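Glucoamylase (Thermoanaerobacterium thermosaccharolyticum, PDB 1LF6) hydrolyses terminal alpha-1,4-linked glucose residues one after another from the non-reducing ends of glucan chains, releasing beta-D-glucose. Local coordinates at residues A[315-320]-A[361-366]; A[584-589]-A[637-642]; A[632-637]-A[654-659]. All coordinates share one frame; numbering follows the deposited sequence.

All three contacts lie in the catalytic (alpha/alpha) barrel of this family 15 glucoamylase, and each involves at least one irregular loop. In contacts 1 and 3 the loop packs on a helix, in buried surroundings about 17 Å apart between centres. Contact 2 joins two loops at the surface, its centre about 31 Å from that of contact 1 and on the opposite side of the chain's centre. Contacts 2 and 3 share Gln-637, where segment 632-637 runs on into segment 637-642. The side chain of Trp-639 lies about 7 Å from that of Trp-325, a probable substrate-binding residue. Contacts 1 and 3 stand away from Trp-325 and from the probable catalytic glutamates, Glu-435 and Glu-438.

Contact 1. Residues A[315-320]-A[361-366]; sequences GAYIAS and ANRSLD
Gly-315 lays its backbone directly against the helical turn at Ser-364, the two CA atoms only 3.7 Å apart. Two CA-H...O contacts face each other there: Gly-315 CA approaches Arg-363 O at 3.4 Å, and Ser-364 CA approaches Gly-315 O at 3.5 Å. Glycine suits the place twice over, because a CB would run into Arg-363 O and, at phi 96°, would jam against the preceding carbonyl. Beside this seam the Tyr-317 ring leans obliquely on Ser-364, with Tyr-317 CD2 4.0 Å from Ser-364 CB; a broad aromatic ring suits the spot, since it also meets Phe-352. Serine is small enough to let loop and ring so near, and its hydroxyl turns back on its own helix: with chi1 at 78°, Ser-364 OG donates to Ala-361 O at 2.7 Å, an oxygen that also accepts from Leu-365 N. The long Arg-363 chain runs past Gly-315 to pair through NH1 with Glu-309 OE2, which also accepts from Gly-315 N, so one carboxylate oxygen serves both segments. The contact fastens the loop between helices 296-306 and 342-355 to helix 358-375, while Leu-345 of helix 342-355 touches both Tyr-317 and Ser-364.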
# COMPACT_ATOMS: atom_id res chain seq x y z
N GLY A 315 -11.71 -10.14 -1.33
CA GLY A 315 -12.32 -9.09 -0.53
C GLY A 315 -11.31 -8.52 0.45
O GLY A 315 -11.51 -7.45 1.01
N ALA A 316 -10.21 -9.25 0.65
CA ALA A 316 -9.16 -8.80 1.56
C ALA A 316 -8.23 -7.79 0.89
O ALA A 316 -7.26 -8.17 0.25
CB ALA A 316 -8.36 -10.00 2.04
N TYR A 317 -8.54 -6.51 1.03
CA TYR A 317 -7.71 -5.46 0.44
C TYR A 317 -6.76 -4.92 1.51
O TYR A 317 -7.20 -4.53 2.59
CB TYR A 317 -8.59 -4.34 -0.12
CG TYR A 317 -9.28 -4.73 -1.40
CD1 TYR A 317 -8.62 -4.61 -2.63
CD2 TYR A 317 -10.55 -5.30 -1.39
CE1 TYR A 317 -9.21 -5.04 -3.81
CE2 TYR A 317 -11.16 -5.74 -2.57
CZ TYR A 317 -10.48 -5.61 -3.77
OH TYR A 317 -11.06 -6.07 -4.94
N ILE A 318 -5.47 -4.89 1.20
CA ILE A 318 -4.49 -4.40 2.16
C ILE A 318 -4.30 -2.89 2.11
O ILE A 318 -4.76 -2.22 1.19
CB ILE A 318 -3.12 -5.10 1.96
CG1 ILE A 318 -2.58 -4.83 0.56
CG2 ILE A 318 -3.27 -6.60 2.19
CD1 ILE A 318 -1.15 -5.31 0.36
N ALA A 319 -3.61 -2.37 3.12
CA ALA A 319 -3.37 -0.94 3.25
C ALA A 319 -2.31 -0.40 2.28
O ALA A 319 -2.45 0.71 1.77
CB ALA A 319 -2.98 -0.60 4.69
N SER A 320 -1.27 -1.18 2.05
CA SER A 320 -0.20 -0.77 1.14
C SER A 320 0.72 -1.94 0.83
O SER A 320 1.10 -2.70 1.72
CB SER A 320 0.62 0.36 1.75
OG SER A 320 1.67 0.74 0.88
N ALA A 361 -16.43 -3.94 -4.51
CA ALA A 361 -16.89 -3.38 -3.25
C ALA A 361 -17.68 -4.44 -2.47
O ALA A 361 -17.51 -4.58 -1.26
CB ALA A 361 -17.76 -2.16 -3.50
N ASN A 362 -18.53 -5.18 -3.17
CA ASN A 362 -19.33 -6.23 -2.53
C ASN A 362 -18.47 -7.35 -1.97
O ASN A 362 -18.77 -7.90 -0.92
CB ASN A 362 -20.36 -6.81 -3.50
CG ASN A 362 -21.68 -6.08 -3.43
OD1 ASN A 362 -22.29 -5.98 -2.36
ND2 ASN A 362 -22.14 -5.57 -4.57
N ARG A 363 -17.41 -7.70 -2.69
CA ARG A 363 -16.53 -8.75 -2.23
C ARG A 363 -15.85 -8.29 -0.94
O ARG A 363 -15.66 -9.07 -0.02
CB ARG A 363 -15.48 -9.06 -3.30
CG ARG A 363 -15.16 -10.54 -3.42
CD ARG A 363 -14.25 -10.77 -4.61
NE ARG A 363 -14.77 -10.13 -5.80
CZ ARG A 363 -14.16 -9.15 -6.47
NH1 ARG A 363 -12.98 -8.70 -6.06
NH2 ARG A 363 -14.73 -8.63 -7.54
N SER A 364 -15.48 -7.01 -0.88
CA SER A 364 -14.83 -6.50 0.32
C SER A 364 -15.84 -6.49 1.47
O SER A 364 -15.48 -6.77 2.61
CB SER A 364 -14.27 -5.09 0.08
OG SER A 364 -15.27 -4.10 0.13
N LEU A 365 -17.10 -6.20 1.17
CA LEU A 365 -18.13 -6.20 2.21
C LEU A 365 -18.34 -7.62 2.71
O LEU A 365 -18.45 -7.85 3.92
CB LEU A 365 -19.45 -5.63 1.69
CG LEU A 365 -20.60 -5.53 2.70
CD1 LEU A 365 -20.17 -4.66 3.88
CD2 LEU A 365 -21.84 -4.95 2.03
N ASP A 366 -18.40 -8.57 1.79
CA ASP A 366 -18.59 -9.97 2.16
C ASP A 366 -17.41 -10.49 2.98
O ASP A 366 -17.57 -11.41 3.79
CB ASP A 366 -18.80 -10.82 0.91
CG ASP A 366 -20.22 -10.71 0.38
OD1 ASP A 366 -20.39 -10.64 -0.86
OD2 ASP A 366 -21.16 -10.69 1.20

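Contact 2. Residues A[584-589]-A[637-642]; sequences PSKTEL and QVWEDT
Lys-586 stretches across one face of the Trp-639 indole and carries its charge on to Asp-641. The tight part is this overlay: Lys-586 CD stands 3.5 Å from the centroid of the Trp-639 six-membered ring, only 2° off its normal, in a CH-pi contact. Further along, Lys-586 NZ lies 3.5 Å from the centroid of the Trp-639 five-membered ring in a cation-pi interaction. Lysine suits the place because its methylenes can lie on an aromatic face while its ammonium reaches the far end; the bend at chi2 (77°) places CD over the six-membered ring. At the ring's edge, Ser-585 O lies in the indole plane, 3.3 Å from Trp-639 CH2. The outer side is looser and wetter. There lysine and aspartate meet tip to tip in a salt bridge, Lys-586 NZ 2.9 Å from Asp-641 OD1, although its hydrogen bonds are weak. One water accepts from Lys-586 NZ at 2.7 Å and also bonds Thr-642 OG1, which accepts from Leu-644 N. An alanine in place of Trp-639 would probably leave the lysine chain without its aromatic bed and its ammonium freer to swing about Asp-641. The indole lies about 7 Å from the side chain of Trp-325, which probably binds substrate, consistent with a place bordering the active site. One loop runs from strand 570-573 to helix 600-612, the other from helix 618-627 to helix 653-668.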
# COMPACT_ATOMS: atom_id res chain seq x y z
N PRO A 584 12.39 11.72 11.57
CA PRO A 584 12.82 12.75 12.52
C PRO A 584 13.53 13.91 11.82
O PRO A 584 13.36 15.07 12.18
CB PRO A 584 13.74 11.99 13.47
CG PRO A 584 14.37 10.98 12.56
CD PRO A 584 13.19 10.49 11.74
N SER A 585 14.31 13.57 10.80
CA SER A 585 15.03 14.57 10.04
C SER A 585 15.05 14.12 8.60
O SER A 585 14.54 13.04 8.27
CB SER A 585 16.47 14.71 10.55
OG SER A 585 17.23 13.55 10.26
N LYS A 586 15.65 14.94 7.75
CA LYS A 586 15.73 14.64 6.32
C LYS A 586 16.68 13.48 6.05
O LYS A 586 16.56 12.80 5.03
CB LYS A 586 16.20 15.89 5.57
CG LYS A 586 15.89 15.89 4.08
CD LYS A 586 14.43 16.22 3.82
CE LYS A 586 14.18 16.36 2.33
NZ LYS A 586 12.89 17.06 2.04
N THR A 587 17.62 13.24 6.97
CA THR A 587 18.60 12.17 6.78
C THR A 587 18.39 10.94 7.68
O THR A 587 19.22 10.04 7.68
CB THR A 587 20.04 12.69 7.01
OG1 THR A 587 20.21 13.06 8.38
CG2 THR A 587 20.30 13.90 6.13
N GLU A 588 17.29 10.90 8.41
CA GLU A 588 17.02 9.77 9.29
C GLU A 588 15.67 9.11 9.02
O GLU A 588 14.68 9.78 8.74
CB GLU A 588 17.07 10.22 10.75
CG GLU A 588 18.41 10.79 11.17
CD GLU A 588 18.38 11.34 12.57
OE1 GLU A 588 18.15 10.55 13.51
OE2 GLU A 588 18.57 12.56 12.74
N LEU A 589 15.65 7.79 9.13
CA LEU A 589 14.44 7.00 8.89
C LEU A 589 13.64 6.85 10.19
O LEU A 589 14.19 6.94 11.28
CB LEU A 589 14.82 5.62 8.35
CG LEU A 589 15.63 5.62 7.05
CD1 LEU A 589 16.31 4.27 6.87
CD2 LEU A 589 14.73 5.96 5.88
N GLN A 637 2.87 9.92 3.15
CA GLN A 637 3.37 11.22 3.57
C GLN A 637 4.36 11.86 2.61
O GLN A 637 5.08 11.16 1.89
CB GLN A 637 4.07 11.08 4.93
CG GLN A 637 3.20 10.50 6.04
CD GLN A 637 3.96 10.35 7.34
OE1 GLN A 637 4.65 11.27 7.78
NE2 GLN A 637 3.84 9.18 7.96
N VAL A 638 4.41 13.20 2.62
CA VAL A 638 5.33 13.97 1.79
C VAL A 638 6.00 15.05 2.65
O VAL A 638 5.45 15.47 3.67
CB VAL A 638 4.61 14.68 0.60
CG1 VAL A 638 3.98 13.65 -0.32
CG2 VAL A 638 3.57 15.66 1.13
N TRP A 639 7.19 15.49 2.24
CA TRP A 639 7.94 16.52 2.97
C TRP A 639 7.32 17.90 2.83
O TRP A 639 6.72 18.23 1.80
CB TRP A 639 9.38 16.58 2.46
CG TRP A 639 10.18 15.35 2.72
CD1 TRP A 639 10.43 14.33 1.84
CD2 TRP A 639 10.86 15.01 3.93
NE1 TRP A 639 11.24 13.39 2.42
CE2 TRP A 639 11.52 13.78 3.71
CE3 TRP A 639 10.98 15.63 5.18
CZ2 TRP A 639 12.29 13.16 4.69
CZ3 TRP A 639 11.75 15.00 6.16
CH2 TRP A 639 12.39 13.78 5.91
N GLU A 640 7.47 18.73 3.86
CA GLU A 640 6.92 20.08 3.85
C GLU A 640 7.63 21.02 2.89
O GLU A 640 7.00 21.87 2.26
CB GLU A 640 6.98 20.73 5.23
CG GLU A 640 6.32 19.99 6.36
CD GLU A 640 7.27 19.05 7.07
OE1 GLU A 640 7.09 18.85 8.29
OE2 GLU A 640 8.19 18.52 6.41
N ASP A 641 8.95 20.88 2.77
CA ASP A 641 9.72 21.78 1.92
C ASP A 641 9.63 21.53 0.41
O ASP A 641 9.61 22.47 -0.38
CB ASP A 641 11.20 21.79 2.36
CG ASP A 641 11.87 20.44 2.18
OD1 ASP A 641 11.17 19.42 2.13
OD2 ASP A 641 13.12 20.41 2.09
N THR A 642 9.57 20.27 0.01
CA THR A 642 9.52 19.95 -1.42
C THR A 642 8.23 19.29 -1.89
O THR A 642 7.96 19.23 -3.08
CB THR A 642 10.65 19.00 -1.81
OG1 THR A 642 10.43 17.74 -1.15
CG2 THR A 642 12.01 19.57 -1.39
O HOH W 1 12.34 15.99 -0.41

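Contact 3. Residues A[632-637]-A[654-659]; sequences GIISEQ and WAHAEY
Ile-634 lies over one face of the His-656 imidazole, overlapping it with its branched carbon and the longer arm. Ile-634 CB stands 3.9 Å from the His-656 ring centroid in a CH-pi contact, and Ile-634 CG1 comes to 3.4 Å from His-656 CE1. A chi1 of -56°, CG1 anti to the carbonyl carbon, brings CG1 against the ring, while Ile-634 CG2 meets Ala-655 CB at 4.0 Å. Ile-634 CD1, still above the ring and toward its rim, comes within 4.2 Å of Tyr-659 CB. A beta-branched isoleucine suits this seat because it fills two directions at once, and the small methyl of Ala-655 allows the loop to settle close to the helix. The imidazole is also met at its edge, where Gly-632 O lies in the ring plane, 3.2 Å from His-656 CE1. His-656 NE2 is 2.8 Å from Ile-634 N, and ND1 hydrogen-bonds Ser-301 OG of helix 296-306, which probably fixes the ring's rotation. A histidine thus presents a face to the isoleucine while its polar edge reaches a neighbouring helix. The contact folds the loop after helix 618-627 back on helix 653-668, into which it leads, within the (alpha/alpha) barrel of family 15, a toroid of six helical hairpins.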
# COMPACT_ATOMS: atom_id res chain seq x y z
N GLY A 632 2.99 7.54 -10.74
CA GLY A 632 1.59 7.80 -10.45
C GLY A 632 1.20 7.25 -9.09
O GLY A 632 0.02 7.09 -8.79
N ILE A 633 2.19 6.96 -8.25
CA ILE A 633 1.95 6.41 -6.93
C ILE A 633 1.98 7.49 -5.85
O ILE A 633 2.90 8.31 -5.80
CB ILE A 633 2.96 5.28 -6.62
CG1 ILE A 633 2.61 4.06 -7.48
CG2 ILE A 633 2.99 4.95 -5.12
CD1 ILE A 633 3.56 2.89 -7.37
N ILE A 634 0.94 7.49 -5.02
CA ILE A 634 0.81 8.46 -3.94
C ILE A 634 1.24 7.81 -2.63
O ILE A 634 0.77 6.73 -2.26
CB ILE A 634 -0.66 8.95 -3.79
CG1 ILE A 634 -1.16 9.52 -5.13
CG2 ILE A 634 -0.75 10.00 -2.70
CD1 ILE A 634 -2.64 9.91 -5.11
N SER A 635 2.15 8.48 -1.93
CA SER A 635 2.64 7.98 -0.66
C SER A 635 1.74 8.43 0.47
O SER A 635 0.87 9.29 0.30
CB SER A 635 4.07 8.47 -0.40
OG SER A 635 4.08 9.87 -0.16
N GLU A 636 1.94 7.84 1.64
CA GLU A 636 1.19 8.18 2.83
C GLU A 636 1.58 9.60 3.27
O GLU A 636 0.73 10.38 3.70
CB GLU A 636 1.52 7.18 3.93
CG GLU A 636 0.96 7.52 5.30
CD GLU A 636 1.44 6.55 6.36
OE1 GLU A 636 0.81 5.48 6.51
OE2 GLU A 636 2.46 6.85 7.01
N GLN A 637 2.87 9.92 3.15
CA GLN A 637 3.37 11.22 3.57
C GLN A 637 4.36 11.86 2.61
O GLN A 637 5.08 11.16 1.89
CB GLN A 637 4.07 11.08 4.93
CG GLN A 637 3.20 10.50 6.04
CD GLN A 637 3.96 10.35 7.34
OE1 GLN A 637 4.65 11.27 7.78
NE2 GLN A 637 3.84 9.18 7.96
N TRP A 654 -5.57 3.92 0.61
CA TRP A 654 -6.61 4.83 1.06
C TRP A 654 -6.48 6.20 0.36
O TRP A 654 -7.48 6.82 -0.01
CB TRP A 654 -6.52 4.98 2.59
CG TRP A 654 -7.54 5.85 3.24
CD1 TRP A 654 -8.59 6.50 2.64
CD2 TRP A 654 -7.57 6.22 4.62
NE1 TRP A 654 -9.27 7.25 3.57
CE2 TRP A 654 -8.67 7.10 4.79
CE3 TRP A 654 -6.78 5.89 5.73
CZ2 TRP A 654 -8.99 7.65 6.04
CZ3 TRP A 654 -7.10 6.44 6.96
CH2 TRP A 654 -8.20 7.31 7.11
N ALA A 655 -5.24 6.65 0.16
CA ALA A 655 -5.01 7.93 -0.50
C ALA A 655 -5.41 7.87 -1.98
O ALA A 655 -5.94 8.84 -2.52
CB ALA A 655 -3.54 8.32 -0.37
N HIS A 656 -5.15 6.74 -2.63
CA HIS A 656 -5.53 6.59 -4.03
C HIS A 656 -7.05 6.53 -4.13
O HIS A 656 -7.63 7.05 -5.09
CB HIS A 656 -4.88 5.34 -4.62
CG HIS A 656 -3.47 5.56 -5.07
ND1 HIS A 656 -3.17 6.24 -6.23
CD2 HIS A 656 -2.29 5.27 -4.48
CE1 HIS A 656 -1.85 6.37 -6.33
NE2 HIS A 656 -1.30 5.79 -5.28
N ALA A 657 -7.68 5.91 -3.14
CA ALA A 657 -9.13 5.80 -3.12
C ALA A 657 -9.69 7.21 -2.93
O ALA A 657 -10.68 7.58 -3.56
CB ALA A 657 -9.57 4.89 -1.97
N GLU A 658 -9.05 7.98 -2.06
CA GLU A 658 -9.50 9.35 -1.80
C GLU A 658 -9.35 10.17 -3.08
O GLU A 658 -10.23 10.97 -3.40
CB GLU A 658 -8.67 9.98 -0.68
CG GLU A 658 -9.18 11.35 -0.22
CD GLU A 658 -10.52 11.28 0.50
OE1 GLU A 658 -11.00 10.16 0.77
OE2 GLU A 658 -11.09 12.35 0.81
N TYR A 659 -8.26 9.99 -3.82
CA TYR A 659 -8.07 10.74 -5.06
C TYR A 659 -9.17 10.41 -6.06
O TYR A 659 -9.74 11.31 -6.68
CB TYR A 659 -6.71 10.46 -5.71
CG TYR A 659 -6.61 11.07 -7.10
CD1 TYR A 659 -6.97 10.34 -8.23
CD2 TYR A 659 -6.28 12.42 -7.26
CE1 TYR A 659 -7.01 10.93 -9.49
CE2 TYR A 659 -6.32 13.02 -8.52
CZ TYR A 659 -6.69 12.27 -9.63
OH TYR A 659 -6.75 12.87 -10.87